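Local coordinates for piwi domain-containing protein (PDB 5THE), which is the C-terminal lobe of a budding-yeast Argonaute, which probably binds guide RNA and contributes to the selectivity of RNA target cleavage, at residues D100-K105 with K224-Q229; Y186-L191 with S216-D221. One frame throughout, in Å; residues are numbered along the deposited sequence.

Interaction 1 (D100-K105 with K224-Q229)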
loop_
_atom_site.group_PDB
_atom_site.type_symbol
_atom_site.label_atom_id
_atom_site.label_comp_id
_atom_site.label_asym_id
_atom_site.label_seq_id
_atom_site.Cartn_x
_atom_site.Cartn_y
_atom_site.Cartn_z
ATOM N N ASP A 100 29.478 -6.200 7.719
ATOM C CA ASP A 100 29.320 -7.485 8.401
ATOM C C ASP A 100 28.664 -7.315 9.763
ATOM O O ASP A 100 27.754 -8.074 10.137
ATOM C CB ASP A 100 30.678 -8.162 8.566
ATOM C CG ASP A 100 31.233 -8.643 7.260
ATOM O OD1 ASP A 100 30.422 -9.062 6.405
ATOM O OD2 ASP A 100 32.467 -8.595 7.077
ATOM N N ILE A 101 29.137 -6.335 10.527
ATOM C CA ILE A 101 28.573 -6.080 11.848
ATOM C C ILE A 101 27.098 -5.703 11.732
ATOM O O ILE A 101 26.249 -6.216 12.470
ATOM C CB ILE A 101 29.397 -4.997 12.566
ATOM C CG1 ILE A 101 30.763 -5.583 12.940
ATOM C CG2 ILE A 101 28.654 -4.475 13.784
ATOM C CD1 ILE A 101 31.828 -4.555 13.235
ATOM N N SER A 102 26.768 -4.817 10.788
ATOM C CA SER A 102 25.377 -4.394 10.634
ATOM C C SER A 102 24.486 -5.556 10.211
ATOM O O SER A 102 23.343 -5.659 10.664
ATOM C CB SER A 102 25.280 -3.255 9.625
ATOM O OG SER A 102 25.816 -2.071 10.173
ATOM N N MET A 103 24.994 -6.439 9.344
ATOM C CA MET A 103 24.214 -7.591 8.911
ATOM C C MET A 103 23.955 -8.536 10.073
ATOM O O MET A 103 22.872 -9.126 10.180
ATOM C CB MET A 103 24.946 -8.329 7.786
ATOM C CG MET A 103 25.000 -7.561 6.466
ATOM S SD MET A 103 23.359 -7.148 5.843
ATOM C CE MET A 103 22.837 -8.754 5.229
ATOM N N ASP A 104 24.933 -8.681 10.960
ATOM C CA ASP A 104 24.755 -9.575 12.095
ATOM C C ASP A 104 23.786 -8.991 13.110
ATOM O O ASP A 104 22.938 -9.707 13.661
ATOM C CB ASP A 104 26.101 -9.862 12.755
ATOM C CG ASP A 104 25.998 -10.936 13.813
ATOM O OD1 ASP A 104 25.965 -12.122 13.431
ATOM O OD2 ASP A 104 25.935 -10.600 15.013
ATOM N N LYS A 105 23.911 -7.697 13.387
ATOM C CA LYS A 105 22.964 -7.054 14.286
ATOM C C LYS A 105 21.556 -7.086 13.698
ATOM O O LYS A 105 20.577 -7.315 14.418
ATOM C CB LYS A 105 23.423 -5.625 14.569
ATOM C CG LYS A 105 22.415 -4.752 15.295
ATOM C CD LYS A 105 22.558 -4.844 16.793
ATOM C CE LYS A 105 21.906 -3.642 17.466
ATOM N NZ LYS A 105 20.599 -3.279 16.852
ATOM N N LYS A 224 23.900 1.600 8.660
ATOM C CA LYS A 224 25.096 1.482 9.487
ATOM C C LYS A 224 24.895 1.984 10.916
ATOM O O LYS A 224 25.747 1.718 11.768
ATOM C CB LYS A 224 26.257 2.233 8.820
ATOM C CG LYS A 224 26.239 3.725 9.047
ATOM C CD LYS A 224 27.208 4.430 8.102
ATOM C CE LYS A 224 28.543 3.705 8.023
ATOM N NZ LYS A 224 29.197 3.575 9.352
ATOM N N LYS A 225 23.802 2.695 11.206
ATOM C CA LYS A 225 23.556 3.137 12.577
ATOM C C LYS A 225 23.171 1.984 13.496
ATOM O O LYS A 225 23.234 2.136 14.716
ATOM C CB LYS A 225 22.450 4.198 12.614
ATOM C CG LYS A 225 22.738 5.460 11.809
ATOM C CD LYS A 225 21.485 6.309 11.735
ATOM C CE LYS A 225 21.682 7.486 10.809
ATOM N NZ LYS A 225 20.484 8.360 10.679
ATOM N N ASN A 226 22.756 0.849 12.942
ATOM C CA ASN A 226 22.437 -0.345 13.730
ATOM C C ASN A 226 21.300 -0.095 14.721
ATOM O O ASN A 226 21.336 -0.552 15.863
ATOM C CB ASN A 226 23.681 -0.879 14.445
ATOM C CG ASN A 226 24.779 -1.243 13.472
ATOM O OD1 ASN A 226 24.500 -1.765 12.393
ATOM N ND2 ASN A 226 26.031 -0.954 13.834
ATOM N N SER A 227 20.270 0.612 14.277
ATOM C CA SER A 227 19.115 0.900 15.117
ATOM C C SER A 227 18.094 -0.233 15.027
ATOM O O SER A 227 17.697 -0.639 13.929
ATOM C CB SER A 227 18.485 2.229 14.697
ATOM O OG SER A 227 17.090 2.207 14.912
ATOM N N ILE A 228 17.662 -0.729 16.191
ATOM C CA ILE A 228 16.677 -1.806 16.217
ATOM C C ILE A 228 15.371 -1.341 15.590
ATOM O O ILE A 228 14.672 -2.114 14.922
ATOM C CB ILE A 228 16.481 -2.329 17.659
ATOM C CG1 ILE A 228 15.499 -3.501 17.694
ATOM C CG2 ILE A 228 15.923 -1.266 18.574
ATOM C CD1 ILE A 228 16.112 -4.844 17.595
ATOM N N GLN A 229 15.012 -0.078 15.799
ATOM C CA GLN A 229 13.791 0.438 15.194
ATOM C C GLN A 229 13.898 0.451 13.668
ATOM O O GLN A 229 12.962 0.047 12.963
ATOM C CB GLN A 229 13.502 1.839 15.739
ATOM C CG GLN A 229 12.346 2.575 15.067
ATOM C CD GLN A 229 10.973 2.125 15.553
ATOM O OE1 GLN A 229 10.651 0.934 15.542
ATOM N NE2 GLN A 229 10.157 3.083 15.980
HETATM O O HOH W 1 22.140 -3.345 12.025
HETATM O O HOH W 2 28.134 -1.430 11.691
#
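Ser102 OG lies anti to its own carbonyl carbon (chi1 -72°), as does Asn226 CG (chi1 -59°), which brings Ser102 OG to Asn226 OD1, between helix 95-111 and the loop 224-227. Ser102 OG donates to Asn226 OD1 at 2.6 Å. The donor lies in the carbonyl plane, on a lone pair. A water bridges the same pair: it donates to Ser102 OG at 2.8 Å and accepts from Asn226 ND2 at 3.0 Å. The amide is thus held at both its oxygen and its nitrogen, which should fix its rotation. One turn further along the helix, Lys105 bends at chi2 and chi4. Its NZ donates to the backbone O of Asn226 at 3.0 Å, from 50° above the carbonyl plane. The same NZ forms a salt bridge with Asp109. An alanine in place of Lys105 would probably leave Asn226 O without this donor and Asp109 without this charged mate. Asn226 has positive phi and is the first residue after helix 220-223 to leave helical phi/psi. Ser227 follows as N-cap, its OG bonded to Tyr230 N. This is a surface loop between helices 220-223 and 228-241, with Asn226 in the left-handed region of phi/psi, held against helix 95-111.

Interaction 2 (Y186-L191 with S216-D221). With nucleotides of chain B.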
loop_
_atom_site.group_PDB
_atom_site.type_symbol
_atom_site.label_atom_id
_atom_site.label_comp_id
_atom_site.label_asym_id
_atom_site.label_seq_id
_atom_site.Cartn_x
_atom_site.Cartn_y
_atom_site.Cartn_z
ATOM N N TYR A 186 17.244 -13.823 -0.178
ATOM C CA TYR A 186 16.715 -12.471 -0.181
ATOM C C TYR A 186 17.882 -11.525 -0.368
ATOM O O TYR A 186 18.894 -11.643 0.333
ATOM C CB TYR A 186 15.985 -12.168 1.135
ATOM C CG TYR A 186 15.083 -10.964 1.048
ATOM C CD1 TYR A 186 15.612 -9.674 1.060
ATOM C CD2 TYR A 186 13.703 -11.113 0.934
ATOM C CE1 TYR A 186 14.797 -8.568 0.966
ATOM C CE2 TYR A 186 12.871 -10.012 0.843
ATOM C CZ TYR A 186 13.426 -8.743 0.858
ATOM O OH TYR A 186 12.621 -7.644 0.765
ATOM N N ILE A 187 17.764 -10.603 -1.318
ATOM C CA ILE A 187 18.844 -9.671 -1.604
ATOM C C ILE A 187 18.638 -8.387 -0.816
ATOM O O ILE A 187 17.554 -7.799 -0.846
ATOM C CB ILE A 187 18.931 -9.361 -3.102
ATOM C CG1 ILE A 187 19.380 -10.589 -3.878
ATOM C CG2 ILE A 187 19.906 -8.203 -3.326
ATOM C CD1 ILE A 187 19.080 -10.458 -5.333
ATOM N N LEU A 188 19.690 -7.927 -0.150
ATOM C CA LEU A 188 19.700 -6.610 0.485
ATOM C C LEU A 188 20.681 -5.724 -0.274
ATOM O O LEU A 188 21.898 -5.898 -0.173
ATOM C CB LEU A 188 20.070 -6.715 1.963
ATOM C CG LEU A 188 20.191 -5.380 2.696
ATOM C CD1 LEU A 188 18.873 -4.590 2.621
ATOM C CD2 LEU A 188 20.629 -5.611 4.145
ATOM N N TYR A 189 20.158 -4.799 -1.064
ATOM C CA TYR A 189 21.011 -3.817 -1.711
ATOM C C TYR A 189 21.353 -2.729 -0.697
ATOM O O TYR A 189 20.453 -2.099 -0.127
ATOM C CB TYR A 189 20.316 -3.225 -2.931
ATOM C CG TYR A 189 20.181 -4.173 -4.095
ATOM C CD1 TYR A 189 21.309 -4.723 -4.701
ATOM C CD2 TYR A 189 18.928 -4.479 -4.630
ATOM C CE1 TYR A 189 21.192 -5.575 -5.778
ATOM C CE2 TYR A 189 18.804 -5.342 -5.712
ATOM C CZ TYR A 189 19.942 -5.886 -6.282
ATOM O OH TYR A 189 19.838 -6.743 -7.359
ATOM N N VAL A 190 22.644 -2.524 -0.456
ATOM C CA VAL A 190 23.124 -1.499 0.468
ATOM C C VAL A 190 23.710 -0.380 -0.380
ATOM O O VAL A 190 24.771 -0.547 -0.998
ATOM C CB VAL A 190 24.158 -2.060 1.451
ATOM C CG1 VAL A 190 24.660 -0.975 2.395
ATOM C CG2 VAL A 190 23.541 -3.222 2.254
ATOM N N LEU A 191 23.024 0.759 -0.421
ATOM C CA LEU A 191 23.405 1.846 -1.326
ATOM C C LEU A 191 24.410 2.764 -0.652
ATOM O O LEU A 191 24.148 3.281 0.437
ATOM C CB LEU A 191 22.184 2.657 -1.759
ATOM C CG LEU A 191 20.988 1.823 -2.197
ATOM C CD1 LEU A 191 19.821 2.725 -2.520
ATOM C CD2 LEU A 191 21.346 0.948 -3.389
ATOM N N SER A 216 15.347 -5.868 -1.097
ATOM C CA SER A 216 15.097 -4.565 -0.507
ATOM C C SER A 216 16.366 -3.730 -0.612
ATOM O O SER A 216 17.484 -4.258 -0.610
ATOM C CB SER A 216 14.673 -4.665 0.978
ATOM O OG SER A 216 13.532 -5.491 1.139
ATOM N N CYS A 217 16.181 -2.426 -0.696
ATOM C CA CYS A 217 17.284 -1.487 -0.640
ATOM C C CYS A 217 17.353 -0.817 0.718
ATOM O O CYS A 217 16.348 -0.602 1.397
ATOM C CB CYS A 217 17.152 -0.406 -1.708
ATOM S SG CYS A 217 17.255 -1.082 -3.337
ATOM N N VAL A 218 18.556 -0.403 1.058
ATOM C CA VAL A 218 18.812 0.251 2.324
ATOM C C VAL A 218 19.915 1.270 2.051
ATOM O O VAL A 218 20.866 0.966 1.325
ATOM C CB VAL A 218 19.166 -0.861 3.338
ATOM C CG1 VAL A 218 20.647 -1.030 3.577
ATOM C CG2 VAL A 218 18.302 -0.829 4.553
ATOM N N VAL A 219 19.741 2.512 2.516
ATOM C CA VAL A 219 20.804 3.509 2.395
ATOM C C VAL A 219 21.818 3.242 3.498
ATOM O O VAL A 219 21.459 3.148 4.681
ATOM C CB VAL A 219 20.245 4.946 2.470
ATOM C CG1 VAL A 219 21.374 5.988 2.423
ATOM C CG2 VAL A 219 19.281 5.196 1.328
ATOM N N TRP A 220 23.081 3.096 3.098
ATOM C CA TRP A 220 24.137 2.675 4.014
ATOM C C TRP A 220 24.279 3.614 5.207
ATOM O O TRP A 220 24.466 3.156 6.340
ATOM C CB TRP A 220 25.462 2.583 3.250
ATOM C CG TRP A 220 26.669 2.228 4.083
ATOM C CD1 TRP A 220 27.879 2.861 4.063
ATOM C CD2 TRP A 220 26.786 1.174 5.060
ATOM N NE1 TRP A 220 28.744 2.263 4.944
ATOM C CE2 TRP A 220 28.103 1.225 5.569
ATOM C CE3 TRP A 220 25.918 0.191 5.543
ATOM C CZ2 TRP A 220 28.571 0.333 6.540
ATOM C CZ3 TRP A 220 26.383 -0.693 6.522
ATOM C CH2 TRP A 220 27.701 -0.616 7.001
ATOM N N ASP A 221 24.206 4.931 4.988
ATOM C CA ASP A 221 24.375 5.833 6.131
ATOM C C ASP A 221 23.245 5.688 7.139
ATOM O O ASP A 221 23.428 6.038 8.310
ATOM C CB ASP A 221 24.501 7.291 5.688
ATOM C CG ASP A 221 25.857 7.584 5.041
ATOM O OD1 ASP A 221 26.822 6.834 5.307
ATOM O OD2 ASP A 221 25.962 8.565 4.268
ATOM O OP3 U B 1 11.885 -0.224 -1.959
ATOM P P U B 1 12.934 -0.673 -1.025
ATOM O OP1 U B 1 13.667 -1.820 -1.615
ATOM O OP2 U B 1 12.350 -0.856 0.314
ATOM O "O5'" U B 1 14.006 0.481 -0.928
ATOM C "C5'" U B 1 13.816 1.601 -0.074
ATOM C "C4'" U B 1 15.139 2.260 0.172
ATOM O "O4'" U B 1 15.666 2.772 -1.088
ATOM C "C3'" U B 1 15.124 3.427 1.149
ATOM O "O3'" U B 1 16.281 3.342 1.982
ATOM C "C2'" U B 1 15.205 4.654 0.238
ATOM O "O2'" U B 1 15.796 5.790 0.831
ATOM C "C1'" U B 1 16.039 4.131 -0.932
ATOM N N1 U B 1 15.773 4.839 -2.201
ATOM C C2 U B 1 16.829 5.439 -2.840
ATOM O O2 U B 1 17.956 5.371 -2.402
ATOM N N3 U B 1 16.528 6.103 -4.008
ATOM C C4 U B 1 15.277 6.215 -4.587
ATOM O O4 U B 1 15.151 6.834 -5.648
ATOM C C5 U B 1 14.222 5.578 -3.859
ATOM C C6 U B 1 14.500 4.936 -2.717
ATOM P P A B 2 16.245 3.946 3.471
ATOM O OP1 A B 2 16.004 5.404 3.327
ATOM O OP2 A B 2 17.455 3.430 4.185
ATOM O "O5'" A B 2 14.951 3.297 4.130
ATOM C "C5'" A B 2 14.723 1.886 4.075
ATOM C "C4'" A B 2 13.734 1.461 5.123
ATOM O "O4'" A B 2 14.328 1.622 6.429
ATOM C "C3'" A B 2 12.465 2.288 5.207
ATOM O "O3'" A B 2 11.523 1.920 4.242
ATOM C "C2'" A B 2 12.007 2.041 6.637
ATOM O "O2'" A B 2 11.459 0.736 6.757
ATOM C "C1'" A B 2 13.347 2.046 7.359
ATOM N N9 A B 2 13.755 3.389 7.817
ATOM C C8 A B 2 14.437 4.334 7.090
ATOM N N7 A B 2 14.718 5.419 7.755
ATOM C C5 A B 2 14.207 5.152 9.021
ATOM C C6 A B 2 14.192 5.917 10.183
ATOM N N6 A B 2 14.737 7.135 10.215
ATOM N N1 A B 2 13.595 5.384 11.283
ATOM C C2 A B 2 13.063 4.153 11.184
ATOM N N3 A B 2 13.013 3.326 10.128
ATOM C C4 A B 2 13.605 3.906 9.079
#
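Ser216 O receives Tyr189 N at 2.8 Å, and the CA-H of Leu188 comes to the same oxygen, with CA at 3.4 Å. Tyr189 O is held likewise, by Val218 N and the CA-H of Cys217. Ser216 N to Ile187 O and Leu191 N to Val218 O complete the parallel strand ladder. At its end the N of Trp220, first residue of helix 220-223, donates to Leu191 O at 2.9 Å. Leu188, Val190, Ser216 and Val218 share one face of the sheet. There Leu188 CD1 packs on Val218 CB, and Val190 lies beside Val218, both pointing the same way. Val190 CG1, anti to the backbone N (chi1 179°), meets Trp220 CE3 obliquely at 3.6 Å. On the other face Cys217 SG touches Tyr189 CB at 3.8 Å, beside a ring with Ile187 CG2 over the centre of one face. Tyr189 OH bonds to Thr207 of the intervening helix. The alternate N-H groups of strand 215-219 serve the RNA: Cys217 N donates to U1 OP1 of chain B at 2.7 Å, and Val219 N to A2 OP2 of chain B at 3.0 Å. This is a beta-alpha-beta unit of the Rossmann-like MID domain of Argonautes, whose pocket receives the guide 5' end.

Interactions 1 and 2 lie about 12 Å apart, centre to centre, and touch through helix 95-111. Met103 SD rests 3.6 Å from Leu188 CD2, so the helix that presents Ser102 and Lys105 to the loop also packs on Leu188 of strand 185-191. Ser102 OG lies 3.9 Å from Trp220 CZ3. The chain links them as well: Trp220 begins the short helix 220-223 at the end of strand 215-219, and the loop of interaction 1 follows it. Interaction 2 is nested inside the chain loop that interaction 1 closes. Interaction 2 bonds directly to the first two nucleotides of chain B, while the nearest atom of interaction 1 is about 4 Å from the RNA.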